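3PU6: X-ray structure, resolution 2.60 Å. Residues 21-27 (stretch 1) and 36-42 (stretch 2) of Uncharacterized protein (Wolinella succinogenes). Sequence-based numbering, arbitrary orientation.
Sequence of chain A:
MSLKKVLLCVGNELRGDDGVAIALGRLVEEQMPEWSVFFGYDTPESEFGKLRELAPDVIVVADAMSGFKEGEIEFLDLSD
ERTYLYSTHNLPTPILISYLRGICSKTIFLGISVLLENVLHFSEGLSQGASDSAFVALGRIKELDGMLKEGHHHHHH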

ATOM      1  N   ALA A  21      -1.218  -2.465  -6.386  1.00 29.35           N
ATOM      2  CA  ALA A  21      -0.539  -2.477  -5.095  1.00 29.75           C
ATOM      3  C   ALA A  21      -0.006  -3.874  -4.728  1.00 31.70           C
ATOM      4  O   ALA A  21       0.912  -3.995  -3.929  1.00 32.20           O
ATOM      5  CB  ALA A  21      -1.429  -1.937  -4.008  1.00 29.19           C
ATOM      6  N   ILE A  22      -0.578  -4.922  -5.309  1.00 31.12           N
ATOM      7  CA  ILE A  22      -0.044  -6.256  -5.126  1.00 32.47           C
ATOM      8  C   ILE A  22       1.247  -6.323  -5.910  1.00 33.79           C
ATOM      9  O   ILE A  22       2.255  -6.866  -5.446  1.00 35.30           O
ATOM     10  CB  ILE A  22      -0.998  -7.379  -5.630  1.00 33.57           C
ATOM     11  CG1 ILE A  22      -2.393  -7.256  -5.017  1.00 31.34           C
ATOM     12  CG2 ILE A  22      -0.414  -8.725  -5.319  1.00 33.74           C
ATOM     13  CD1 ILE A  22      -2.371  -7.068  -3.560  1.00 32.00           C
ATOM     14  N   ALA A  23       1.226  -5.762  -7.110  1.00 32.90           N
ATOM     15  CA  ALA A  23       2.433  -5.719  -7.918  1.00 32.73           C
ATOM     16  C   ALA A  23       3.571  -4.999  -7.157  1.00 34.82           C
ATOM     17  O   ALA A  23       4.685  -5.513  -7.023  1.00 36.85           O
ATOM     18  CB  ALA A  23       2.142  -5.064  -9.235  1.00 31.06           C
ATOM     19  N   LEU A  24       3.273  -3.817  -6.632  1.00 34.23           N
ATOM     20  CA  LEU A  24       4.253  -3.064  -5.872  1.00 34.50           C
ATOM     21  C   LEU A  24       4.830  -3.896  -4.740  1.00 34.27           C
ATOM     22  O   LEU A  24       6.007  -3.810  -4.445  1.00 34.67           O
ATOM     23  CB  LEU A  24       3.621  -1.796  -5.307  1.00 32.34           C
ATOM     24  CG  LEU A  24       4.493  -0.992  -4.351  1.00 32.98           C
ATOM     25  CD1 LEU A  24       5.652  -0.342  -5.093  1.00 33.22           C
ATOM     26  CD2 LEU A  24       3.655   0.040  -3.646  1.00 31.75           C
ATOM     27  N   GLY A  25       3.982  -4.695  -4.112  1.00 33.90           N
ATOM     28  CA  GLY A  25       4.367  -5.487  -2.965  1.00 34.63           C
ATOM     29  C   GLY A  25       5.453  -6.454  -3.350  1.00 37.08           C
ATOM     30  O   GLY A  25       6.412  -6.643  -2.623  1.00 38.09           O
ATOM     31  N   ARG A  26       5.305  -7.052  -4.518  1.00 37.09           N
ATOM     32  CA  ARG A  26       6.288  -7.991  -5.004  1.00 37.79           C
ATOM     33  C   ARG A  26       7.613  -7.319  -5.295  1.00 39.77           C
ATOM     34  O   ARG A  26       8.658  -7.952  -5.198  1.00 41.69           O
ATOM     35  CB  ARG A  26       5.779  -8.674  -6.263  1.00 38.47           C
ATOM     36  CG  ARG A  26       4.607  -9.569  -6.006  1.00 38.75           C
ATOM     37  CD  ARG A  26       4.195 -10.340  -7.242  1.00 40.91           C
ATOM     38  NE  ARG A  26       3.183 -11.340  -6.900  1.00 44.57           N
ATOM     39  CZ  ARG A  26       1.877 -11.205  -7.125  1.00 43.39           C
ATOM     40  NH1 ARG A  26       1.412 -10.110  -7.717  1.00 40.26           N
ATOM     41  NH2 ARG A  26       1.038 -12.171  -6.766  1.00 43.60           N
ATOM     42  N   LEU A  27       7.573  -6.043  -5.670  1.00 39.39           N
ATOM     43  CA  LEU A  27       8.802  -5.318  -5.988  1.00 40.41           C
ATOM     44  C   LEU A  27       9.605  -5.050  -4.727  1.00 40.62           C
ATOM     45  O   LEU A  27      10.814  -5.261  -4.699  1.00 41.24           O
ATOM     46  CB  LEU A  27       8.513  -4.012  -6.730  1.00 38.66           C
ATOM     47  CG  LEU A  27       7.814  -4.157  -8.083  1.00 39.43           C
ATOM     48  CD1 LEU A  27       7.486  -2.783  -8.686  1.00 35.72           C
ATOM     49  CD2 LEU A  27       8.654  -4.991  -9.026  1.00 37.49           C
ATOM     50  N   SER A  36       9.204  -5.996   5.527  1.00 36.29           N
ATOM     51  CA  SER A  36       8.341  -7.158   5.440  1.00 34.78           C
ATOM     52  C   SER A  36       7.014  -6.740   4.803  1.00 35.98           C
ATOM     53  O   SER A  36       6.377  -5.787   5.240  1.00 35.00           O
ATOM     54  CB  SER A  36       8.158  -7.826   6.800  1.00 33.28           C
ATOM     55  OG  SER A  36       7.397  -7.027   7.664  1.00 34.59           O
ATOM     56  N   VAL A  37       6.639  -7.447   3.742  1.00 36.11           N
ATOM     57  CA  VAL A  37       5.459  -7.144   2.948  1.00 33.39           C
ATOM     58  C   VAL A  37       4.304  -8.072   3.303  1.00 34.66           C
ATOM     59  O   VAL A  37       4.444  -9.291   3.283  1.00 33.95           O
ATOM     60  CB  VAL A  37       5.752  -7.272   1.438  1.00 33.11           C
ATOM     61  CG1 VAL A  37       4.567  -6.805   0.620  1.00 35.20           C
ATOM     62  CG2 VAL A  37       6.966  -6.469   1.069  1.00 36.34           C
ATOM     63  N   PHE A  38       3.159  -7.482   3.626  1.00 35.34           N
ATOM     64  CA  PHE A  38       1.957  -8.245   3.921  1.00 34.63           C
ATOM     65  C   PHE A  38       0.910  -8.053   2.841  1.00 34.18           C
ATOM     66  O   PHE A  38       0.405  -6.956   2.657  1.00 33.85           O
ATOM     67  CB  PHE A  38       1.381  -7.809   5.259  1.00 34.79           C
ATOM     68  CG  PHE A  38       2.221  -8.190   6.420  1.00 37.17           C
ATOM     69  CD1 PHE A  38       3.390  -8.913   6.230  1.00 36.67           C
ATOM     70  CD2 PHE A  38       1.835  -7.870   7.706  1.00 39.39           C
ATOM     71  CE1 PHE A  38       4.168  -9.294   7.299  1.00 36.69           C
ATOM     72  CE2 PHE A  38       2.614  -8.249   8.788  1.00 40.32           C
ATOM     73  CZ  PHE A  38       3.781  -8.966   8.581  1.00 39.25           C
ATOM     74  N   PHE A  39       0.585  -9.120   2.127  1.00 34.53           N
ATOM     75  CA  PHE A  39      -0.481  -9.070   1.133  1.00 34.06           C
ATOM     76  C   PHE A  39      -1.841  -9.278   1.753  1.00 34.16           C
ATOM     77  O   PHE A  39      -2.173 -10.361   2.196  1.00 35.34           O
ATOM     78  CB  PHE A  39      -0.235 -10.096   0.040  1.00 34.18           C
ATOM     79  CG  PHE A  39       1.048  -9.882  -0.683  1.00 35.89           C
ATOM     80  CD1 PHE A  39       2.234 -10.391  -0.174  1.00 35.29           C
ATOM     81  CD2 PHE A  39       1.083  -9.140  -1.859  1.00 35.25           C
ATOM     82  CE1 PHE A  39       3.430 -10.191  -0.835  1.00 36.55           C
ATOM     83  CE2 PHE A  39       2.282  -8.926  -2.522  1.00 35.28           C
ATOM     84  CZ  PHE A  39       3.457  -9.451  -2.010  1.00 37.38           C
ATOM     85  N   GLY A  40      -2.633  -8.226   1.787  1.00 34.48           N
ATOM     86  CA  GLY A  40      -3.933  -8.327   2.398  1.00 36.37           C
ATOM     87  C   GLY A  40      -4.946  -8.626   1.324  1.00 35.90           C
ATOM     88  O   GLY A  40      -6.084  -8.970   1.617  1.00 36.60           O
ATOM     89  N   TYR A  41      -4.513  -8.491   0.075  1.00 35.43           N
ATOM     90  CA  TYR A  41      -5.417  -8.515  -1.066  1.00 35.97           C
ATOM     91  C   TYR A  41      -6.698  -7.734  -0.776  1.00 37.03           C
ATOM     92  O   TYR A  41      -6.654  -6.539  -0.471  1.00 35.62           O
ATOM     93  CB  TYR A  41      -5.709  -9.956  -1.472  1.00 36.23           C
ATOM     94  CG  TYR A  41      -4.441 -10.711  -1.760  1.00 35.29           C
ATOM     95  CD1 TYR A  41      -3.807 -10.597  -2.996  1.00 34.71           C
ATOM     96  CD2 TYR A  41      -3.850 -11.512  -0.788  1.00 35.46           C
ATOM     97  CE1 TYR A  41      -2.631 -11.274  -3.267  1.00 34.46           C
ATOM     98  CE2 TYR A  41      -2.663 -12.196  -1.045  1.00 34.92           C
ATOM     99  CZ  TYR A  41      -2.061 -12.073  -2.284  1.00 35.74           C
ATOM    100  OH  TYR A  41      -0.892 -12.750  -2.539  1.00 37.20           O
ATOM    101  N   ASP A  42      -7.841  -8.404  -0.851  1.00 38.52           N
ATOM    102  CA  ASP A  42      -9.115  -7.721  -0.622  1.00 38.84           C
ATOM    103  C   ASP A  42      -9.663  -7.983   0.784  1.00 39.22           C
ATOM    104  O   ASP A  42     -10.794  -7.610   1.106  1.00 39.19           O
ATOM    105  CB  ASP A  42     -10.136  -8.061  -1.717  1.00 38.71           C
ATOM    106  CG  ASP A  42     -10.249  -9.559  -1.975  1.00 43.11           C
ATOM    107  OD1 ASP A  42      -9.317 -10.306  -1.595  1.00 44.65           O
ATOM    108  OD2 ASP A  42     -11.265  -9.995  -2.559  1.00 44.13           O
TER

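A helix can pack on a strand without a single hydrogen bond between them, provided that side-chain shape and backbone accessibility are matched. The pairing of helix 21-27 with strand 36-41 illustrates the principle on a small scale. The two elements run nearly antiparallel, at 156° between their N-to-C directions, with their axes 8.7 Å apart at closest approach. Together they bury 275 Å², and the contact is one of van der Waals packing.

Phe39 and Ile22 contribute most, at 68 and 67 Å² respectively. Neither directs its CA-to-CB bond straight at the partner; in both the bond points sideways, and the rest of the side chain makes up the distance. Phe39, with chi1 in the m well, lays its ring against the helix, where it meets backbone as well as side chain. Its CD2 lies 3.8 Å from Ile22 CG2, an apolar contact, while Phe39 CE2 comes within 3.6 Å of Ile22 O. That oxygen already accepts the helical hydrogen bond from Arg26 N (3.2 Å from Arg26 N to Ile22 O), so the aromatic edge packs against a polar group whose bonding is satisfied within the helix. Arg26 N also sits near the plane of the ring, 3.9 Å from Phe39 CZ.

Ile22, m at both chi angles, lies against both aromatic residues: besides meeting Phe39, its CG2 is 4.0 Å from Tyr41 CE1, and its CD1 is 3.9 Å from Tyr41 CD1. It is buried, as suits an aliphatic side chain. Tyr41 thus prolongs the apolar surface along the strand, covering 45 Å²; its ring packs on Ile22 while Tyr41 OH stays out of contact, 4.9 Å from Ile22 CG2.

Gly25, also buried, shows the complementary half of the principle: close packing can depend on an absent side chain. Its CA is 6.2 Å from Val37 CA, and a CB at this position would point toward the strand, only 2.8 Å from Phe39 CE2, a clash, and a tight 3.4 Å from Val37 CG1. Glycine instead leaves its backbone open to the strand, with Gly25 C 3.8 Å from Phe39 CZ and Gly25 O 3.7 Å from Val37 CG1. The Phe39 ring and the compact side chain of Val37, whose CA-to-CB bond points toward the helix, together occupy this space.

Arg26 closes the margin. Its CA-to-CB bond points away, yet CG returns to 4.2 Å from Phe39 CZ, lending aliphatic cover while NH1 and NH2 are hydrogen-bonded elsewhere in the structure.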